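Local coordinates for oxidase/hydroxylase (Streptomyces hygroscopicus subsp. hygroscopicus, PDB 4XCB), which is probably a 2-oxoglutarate-dependent oxygenase of the phytanoyl-CoA dioxygenase family, here holding nickel, 2-oxoglutarate and the aminoglycoside hygromycin B, at residues E90-R95 against L222-Y227; K140-L145 against L201-A206. One frame throughout, in Å; residues are numbered along the deposited sequence.

Overall arrangement
Contacts 1 and 2 are both buried antiparallel strand pairs of the same sheet, their centres about 9 Å apart. Strands 220-229 and 139-144 are neighbours in it, so the two ladders are joined by backbone bonds such as those of Thr223 with Val143 and Phe225 with Ala141; along the chain, contact 2 is nested inside the loop closed by contact 1. Both touch 2-oxoglutarate and hygromycin B, but their chemistry differs. Contact 1 offers a carboxylate to the sugar and a tyrosine hydroxyl to the cosubstrate. Contact 2 sets a lysine against a glutamate through water near the metal, and grips the far carboxylate of 2-oxoglutarate with a second tyrosine.

Contact 1. Residues E90-R95 against L222-Y227; sequences EGYGLR and LTAFGY. With HY0 (hygromycin b variant), chain G; AKG (2-oxoglutaric acid), chain F.
The chi1 torsions of Glu90 (55°) and Tyr92 (62°) set each CG in the crowded position between the backbone N and the carbonyl carbon, on the face of the sheet shared with Leu94, Leu222 and Ala224. Beyond CG the Glu90 chain runs extended, and its carboxylate grips two sugar hydroxyls of hygromycin B: OE1 accepts from O32 at 2.6 Å, OE2 from O31 at 2.9 Å. Tyr92 lays one ring face over the small methyl of Ala224, a CH-pi contact with CB 3.8 Å from the ring centroid. At the ring's edge, Tyr92 OH donates to O2 of 2-oxoglutarate at only 2.5 Å. It is also hydrogen-bonded to Lys140 NZ, whose charge may make the phenol a stronger donor. Leu222 CD2 meets Leu94 CB at 3.5 Å, and both leucines line the cosubstrate pocket.

The antiparallel ladder has five good backbone bonds, such as Ala224 N to Tyr92 O (2.8 Å, 170° at the hydrogen), and a weak one from Glu90 N to Gly226 O. Glycines suit the tight places: Phe225 CD1 lies 3.8 Å from bare Gly91 CA, and Glu90 CG passes close to Gly226. The Tyr92 face walls the cosubstrate and substrate pocket of the double-stranded beta helix. Thr223 and Phe225 point to the other face, against helix 63-69, with Phe225 also on helix 72-82. Strand 52-55 flanks 90-95, and strand 139-144 flanks 222-227.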
# COMPACT_ATOMS: atom_id res chain seq x y z
N GLU A 90 9.18 -25.36 7.72
CA GLU A 90 8.66 -26.39 8.62
C GLU A 90 7.91 -27.47 7.85
O GLU A 90 7.47 -27.25 6.73
CB GLU A 90 7.74 -25.80 9.68
CG GLU A 90 6.61 -24.98 9.10
CD GLU A 90 5.66 -24.46 10.17
OE1 GLU A 90 4.90 -23.53 9.86
OE2 GLU A 90 5.66 -24.99 11.30
N GLY A 91 7.78 -28.64 8.46
CA GLY A 91 6.95 -29.68 7.90
C GLY A 91 6.47 -30.56 9.02
O GLY A 91 7.28 -31.18 9.72
N TYR A 92 5.16 -30.59 9.23
CA TYR A 92 4.60 -31.36 10.34
C TYR A 92 3.32 -32.08 9.95
O TYR A 92 2.75 -31.84 8.88
CB TYR A 92 4.35 -30.45 11.54
CG TYR A 92 3.36 -29.33 11.30
CD1 TYR A 92 3.78 -28.10 10.82
CD2 TYR A 92 2.02 -29.51 11.59
CE1 TYR A 92 2.88 -27.08 10.60
CE2 TYR A 92 1.11 -28.50 11.37
CZ TYR A 92 1.55 -27.29 10.87
OH TYR A 92 0.64 -26.28 10.67
N GLY A 93 2.88 -32.97 10.83
CA GLY A 93 1.65 -33.69 10.60
C GLY A 93 0.71 -33.51 11.77
O GLY A 93 1.16 -33.27 12.88
N LEU A 94 -0.59 -33.60 11.51
CA LEU A 94 -1.60 -33.49 12.56
C LEU A 94 -2.62 -34.61 12.42
O LEU A 94 -3.25 -34.76 11.36
CB LEU A 94 -2.30 -32.14 12.52
CG LEU A 94 -1.46 -30.90 12.87
CD1 LEU A 94 -2.26 -29.65 12.56
CD2 LEU A 94 -1.03 -30.94 14.34
N ARG A 95 -2.77 -35.38 13.49
CA ARG A 95 -3.77 -36.44 13.54
C ARG A 95 -4.77 -36.11 14.64
O ARG A 95 -4.39 -35.95 15.79
CB ARG A 95 -3.11 -37.79 13.82
CG ARG A 95 -4.11 -38.93 13.86
CD ARG A 95 -3.43 -40.24 14.19
NE ARG A 95 -2.42 -40.57 13.18
CZ ARG A 95 -2.69 -41.19 12.04
NH1 ARG A 95 -3.94 -41.56 11.77
NH2 ARG A 95 -1.74 -41.44 11.16
N LEU A 222 -3.61 -34.77 8.20
CA LEU A 222 -3.01 -33.97 7.16
C LEU A 222 -1.55 -33.71 7.47
O LEU A 222 -1.10 -33.93 8.59
CB LEU A 222 -3.73 -32.63 6.99
CG LEU A 222 -3.38 -31.54 7.99
CD1 LEU A 222 -3.95 -30.21 7.55
CD2 LEU A 222 -3.87 -31.88 9.38
N THR A 223 -0.83 -33.27 6.45
CA THR A 223 0.55 -32.83 6.61
C THR A 223 0.70 -31.42 6.07
O THR A 223 0.12 -31.07 5.05
CB THR A 223 1.52 -33.78 5.89
OG1 THR A 223 1.17 -33.83 4.50
CG2 THR A 223 1.42 -35.19 6.48
N ALA A 224 1.45 -30.59 6.79
CA ALA A 224 1.57 -29.18 6.44
C ALA A 224 3.03 -28.83 6.19
O ALA A 224 3.91 -29.20 6.97
CB ALA A 224 1.03 -28.31 7.55
N PHE A 225 3.27 -28.09 5.11
CA PHE A 225 4.64 -27.66 4.81
C PHE A 225 4.66 -26.16 4.65
O PHE A 225 3.85 -25.61 3.91
CB PHE A 225 5.15 -28.37 3.55
CG PHE A 225 5.18 -29.86 3.68
CD1 PHE A 225 6.27 -30.49 4.25
CD2 PHE A 225 4.13 -30.64 3.24
CE1 PHE A 225 6.30 -31.87 4.38
CE2 PHE A 225 4.14 -32.02 3.37
CZ PHE A 225 5.24 -32.64 3.95
N GLY A 226 5.60 -25.51 5.35
CA GLY A 226 5.63 -24.06 5.42
C GLY A 226 6.84 -23.57 4.68
O GLY A 226 7.93 -24.11 4.84
N TYR A 227 6.63 -22.55 3.85
CA TYR A 227 7.68 -22.02 2.99
C TYR A 227 7.77 -20.53 3.13
O TYR A 227 6.76 -19.85 3.33
CB TYR A 227 7.43 -22.37 1.52
CG TYR A 227 7.25 -23.83 1.22
CD1 TYR A 227 5.98 -24.41 1.27
CD2 TYR A 227 8.33 -24.65 0.90
CE1 TYR A 227 5.80 -25.75 0.99
CE2 TYR A 227 8.15 -25.99 0.62
CZ TYR A 227 6.89 -26.54 0.68
OH TYR A 227 6.70 -27.88 0.40
C1 HY0 G . 0.97 -19.19 19.61
C2 HY0 G . 0.76 -18.66 21.01
C3 HY0 G . 1.41 -19.59 22.02
C4 HY0 G . 0.80 -20.99 21.91
C5 HY0 G . 0.89 -21.52 20.47
C6 HY0 G . 0.35 -20.56 19.47
N7 HY0 G . 1.37 -17.38 21.09
O8 HY0 G . 0.33 -18.32 18.72
N9 HY0 G . 1.51 -21.87 22.78
C10 HY0 G . 1.00 -21.68 24.14
O11 HY0 G . 0.13 -22.71 20.40
C12 HY0 G . 0.01 -21.30 15.83
C13 HY0 G . -0.43 -21.06 17.25
O14 HY0 G . -1.37 -22.00 17.71
C15 HY0 G . -2.52 -21.98 16.91
C16 HY0 G . -2.17 -22.65 15.62
C17 HY0 G . -1.05 -21.77 14.93
O18 HY0 G . 0.67 -21.08 18.14
C19 HY0 G . -3.63 -22.74 17.63
O20 HY0 G . -4.06 -21.96 18.75
O21 HY0 G . -1.70 -23.92 15.85
O22 HY0 G . -0.48 -22.52 13.94
C23 HY0 G . 0.94 -22.51 14.20
C24 HY0 G . 1.52 -23.82 13.78
C25 HY0 G . 3.04 -23.73 13.72
C26 HY0 G . 3.49 -22.56 12.87
C27 HY0 G . 2.88 -21.31 13.43
O28 HY0 G . 1.48 -21.46 13.42
O29 HY0 G . 1.13 -22.25 15.65
O30 HY0 G . 1.20 -24.85 14.71
O31 HY0 G . 3.54 -24.95 13.24
O32 HY0 G . 3.09 -22.72 11.50
C33 HY0 G . 3.24 -20.10 12.56
C34 HY0 G . 3.09 -18.83 13.37
O35 HY0 G . 4.15 -18.68 14.29
N36 HY0 G . 2.33 -20.03 11.48
C1 AKG F . -2.39 -25.12 11.15
O1 AKG F . -1.87 -24.00 11.44
O2 AKG F . -1.77 -26.20 11.39
C2 AKG F . -3.75 -25.18 10.51
O5 AKG F . -4.25 -24.12 10.19
C3 AKG F . -4.45 -26.51 10.33
C4 AKG F . -5.52 -26.49 9.26
C5 AKG F . -6.35 -27.76 9.34
O3 AKG F . -7.21 -28.00 8.45
O4 AKG F . -6.18 -28.56 10.30

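Contact 2. Residues K140-L145 against L201-A206; sequences KALVYL and LLLNEA. With AKG (2-oxoglutaric acid), chain F; HY0 (hygromycin b variant), chain G.
The antiparallel strands bond in both directions at the hydrogen-bonded pairs Lys140-Leu203 and Leu142-Leu201; the straightest bond, Leu142 N to Leu201 O, measures 2.8 Å. At the strand's end, Asn204 OD1 accepts from Ala206 N in an Asx turn, where Glu205 turns out of the strand.

The apolar packing is modest. Leu201 lies alongside Tyr144, pointing the same way, and its CB meets CE1 at the ring edge at 3.8 Å. Leu142 and Leu203 fill the same face with branched carbons, and Leu142 CD1 faces the 2-oxoglutarate chain.

Charge and water govern the other end. The long, flexible Lys140 chain, here extended, carries its ammonium from the sheet to hygromycin B and the waters, and crosses Glu205 obliquely so that CD lies 3.4 Å from Glu205 OE2. Glu205 is bent at chi2 (-66°), which brings its carboxylate back beside that chain. The direct salt bridge, Lys140 NZ to Glu205 OE2, is long at 3.9 Å. One water fills in, accepting from Lys140 NZ at 3.0 Å and donating to Glu205 OE2 at 2.8 Å, while a second lies between NZ and OE1. Lys140 NZ also bonds to Tyr92 OH and donates to O32 of hygromycin B at 2.9 Å.

At the cosubstrate's far end, Tyr144 OH donates to O3 of 2-oxoglutarate at 2.6 Å, Arg220 gripping the same ligand. Glu205 belongs to the Fe(2+) site of this protein with His105 and His209, the histidines that hold nickel here. Such strands lining a metal and 2-oxoglutarate pocket are characteristic of the double-stranded beta helix of this oxygenase superfamily.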
# COMPACT_ATOMS: atom_id res chain seq x y z
N LYS A 140 1.73 -21.90 3.46
CA LYS A 140 1.68 -23.31 3.78
C LYS A 140 1.00 -24.08 2.69
O LYS A 140 0.02 -23.62 2.11
CB LYS A 140 0.95 -23.55 5.10
CG LYS A 140 1.76 -23.28 6.32
CD LYS A 140 1.03 -23.81 7.53
CE LYS A 140 1.73 -23.39 8.79
NZ LYS A 140 0.83 -23.56 9.97
N ALA A 141 1.51 -25.28 2.43
CA ALA A 141 0.78 -26.25 1.65
C ALA A 141 0.26 -27.30 2.61
O ALA A 141 1.03 -28.04 3.23
CB ALA A 141 1.65 -26.88 0.58
N LEU A 142 -1.06 -27.35 2.76
CA LEU A 142 -1.69 -28.39 3.55
C LEU A 142 -2.11 -29.52 2.63
O LEU A 142 -2.95 -29.34 1.74
CB LEU A 142 -2.92 -27.84 4.30
CG LEU A 142 -2.78 -26.57 5.13
CD1 LEU A 142 -4.11 -26.15 5.69
CD2 LEU A 142 -1.83 -26.78 6.27
N VAL A 143 -1.52 -30.69 2.85
CA VAL A 143 -1.88 -31.89 2.12
C VAL A 143 -2.82 -32.74 2.97
O VAL A 143 -2.41 -33.37 3.96
CB VAL A 143 -0.62 -32.71 1.74
CG1 VAL A 143 -1.05 -33.93 0.91
CG2 VAL A 143 0.40 -31.84 1.01
N TYR A 144 -4.09 -32.75 2.61
CA TYR A 144 -5.06 -33.50 3.40
C TYR A 144 -5.02 -34.97 3.04
O TYR A 144 -4.94 -35.33 1.86
CB TYR A 144 -6.46 -32.93 3.21
CG TYR A 144 -6.66 -31.60 3.90
CD1 TYR A 144 -6.45 -30.41 3.21
CD2 TYR A 144 -7.00 -31.54 5.25
CE1 TYR A 144 -6.62 -29.19 3.84
CE2 TYR A 144 -7.16 -30.32 5.89
CZ TYR A 144 -6.97 -29.15 5.19
OH TYR A 144 -7.14 -27.93 5.82
N LEU A 145 -5.08 -35.81 4.06
CA LEU A 145 -4.98 -37.25 3.87
C LEU A 145 -6.24 -37.93 4.37
O LEU A 145 -6.24 -39.14 4.60
CB LEU A 145 -3.75 -37.80 4.60
CG LEU A 145 -2.38 -37.26 4.19
CD1 LEU A 145 -1.27 -37.91 5.02
CD2 LEU A 145 -2.16 -37.46 2.70
N LEU A 201 -4.44 -27.55 0.16
CA LEU A 201 -4.86 -26.18 0.45
C LEU A 201 -3.59 -25.33 0.58
O LEU A 201 -2.78 -25.53 1.49
CB LEU A 201 -5.74 -26.14 1.72
CG LEU A 201 -6.61 -24.90 2.02
CD1 LEU A 201 -7.65 -25.25 3.07
CD2 LEU A 201 -5.76 -23.71 2.50
N LEU A 202 -3.43 -24.41 -0.36
CA LEU A 202 -2.34 -23.44 -0.37
C LEU A 202 -2.81 -22.23 0.43
O LEU A 202 -3.83 -21.65 0.09
CB LEU A 202 -1.99 -23.04 -1.80
CG LEU A 202 -0.79 -22.15 -2.08
CD1 LEU A 202 0.49 -22.94 -1.89
CD2 LEU A 202 -0.84 -21.60 -3.49
N LEU A 203 -2.05 -21.84 1.45
CA LEU A 203 -2.57 -20.90 2.45
C LEU A 203 -1.61 -19.73 2.71
O LEU A 203 -0.46 -19.93 3.06
CB LEU A 203 -2.83 -21.64 3.76
CG LEU A 203 -3.28 -20.86 4.99
CD1 LEU A 203 -4.62 -20.19 4.71
CD2 LEU A 203 -3.40 -21.80 6.18
N ASN A 204 -2.11 -18.51 2.54
CA ASN A 204 -1.43 -17.30 3.02
C ASN A 204 -1.57 -17.23 4.53
O ASN A 204 -2.69 -17.11 5.03
CB ASN A 204 -2.06 -16.07 2.36
CG ASN A 204 -1.30 -14.77 2.66
OD1 ASN A 204 -0.56 -14.69 3.63
ND2 ASN A 204 -1.50 -13.75 1.83
N GLU A 205 -0.48 -17.29 5.27
CA GLU A 205 -0.60 -17.37 6.73
C GLU A 205 -1.11 -16.06 7.33
O GLU A 205 -1.42 -16.00 8.52
CB GLU A 205 0.73 -17.79 7.35
CG GLU A 205 0.95 -19.31 7.27
CD GLU A 205 -0.05 -20.08 8.12
OE1 GLU A 205 -0.14 -19.82 9.34
OE2 GLU A 205 -0.75 -20.96 7.57
N ALA A 206 -1.26 -15.04 6.51
CA ALA A 206 -1.92 -13.81 6.95
C ALA A 206 -3.42 -14.02 7.20
O ALA A 206 -4.03 -13.25 7.95
CB ALA A 206 -1.71 -12.70 5.94
C1 AKG F . -2.39 -25.12 11.15
O1 AKG F . -1.87 -24.00 11.44
O2 AKG F . -1.77 -26.20 11.39
C2 AKG F . -3.75 -25.18 10.51
O5 AKG F . -4.25 -24.12 10.19
C3 AKG F . -4.45 -26.51 10.33
C4 AKG F . -5.52 -26.49 9.26
C5 AKG F . -6.35 -27.76 9.34
O3 AKG F . -7.21 -28.00 8.45
O4 AKG F . -6.18 -28.56 10.30
C1 HY0 G . 0.97 -19.19 19.61
C2 HY0 G . 0.76 -18.66 21.01
C3 HY0 G . 1.41 -19.59 22.02
C4 HY0 G . 0.80 -20.99 21.91
C5 HY0 G . 0.89 -21.52 20.47
C6 HY0 G . 0.35 -20.56 19.47
N7 HY0 G . 1.37 -17.38 21.09
O8 HY0 G . 0.33 -18.32 18.72
N9 HY0 G . 1.51 -21.87 22.78
C10 HY0 G . 1.00 -21.68 24.14
O11 HY0 G . 0.13 -22.71 20.40
C12 HY0 G . 0.01 -21.30 15.83
C13 HY0 G . -0.43 -21.06 17.25
O14 HY0 G . -1.37 -22.00 17.71
C15 HY0 G . -2.52 -21.98 16.91
C16 HY0 G . -2.17 -22.65 15.62
C17 HY0 G . -1.05 -21.77 14.93
O18 HY0 G . 0.67 -21.08 18.14
C19 HY0 G . -3.63 -22.74 17.63
O20 HY0 G . -4.06 -21.96 18.75
O21 HY0 G . -1.70 -23.92 15.85
O22 HY0 G . -0.48 -22.52 13.94
C23 HY0 G . 0.94 -22.51 14.20
C24 HY0 G . 1.52 -23.82 13.78
C25 HY0 G . 3.04 -23.73 13.72
C26 HY0 G . 3.49 -22.56 12.87
C27 HY0 G . 2.88 -21.31 13.43
O28 HY0 G . 1.48 -21.46 13.42
O29 HY0 G . 1.13 -22.25 15.65
O30 HY0 G . 1.20 -24.85 14.71
O31 HY0 G . 3.54 -24.95 13.24
O32 HY0 G . 3.09 -22.72 11.50
C33 HY0 G . 3.24 -20.10 12.56
C34 HY0 G . 3.09 -18.83 13.37
O35 HY0 G . 4.15 -18.68 14.29
N36 HY0 G . 2.33 -20.03 11.48
O HOH W 1 -1.28 -21.40 10.88
O HOH W 2 -1.92 -23.13 8.79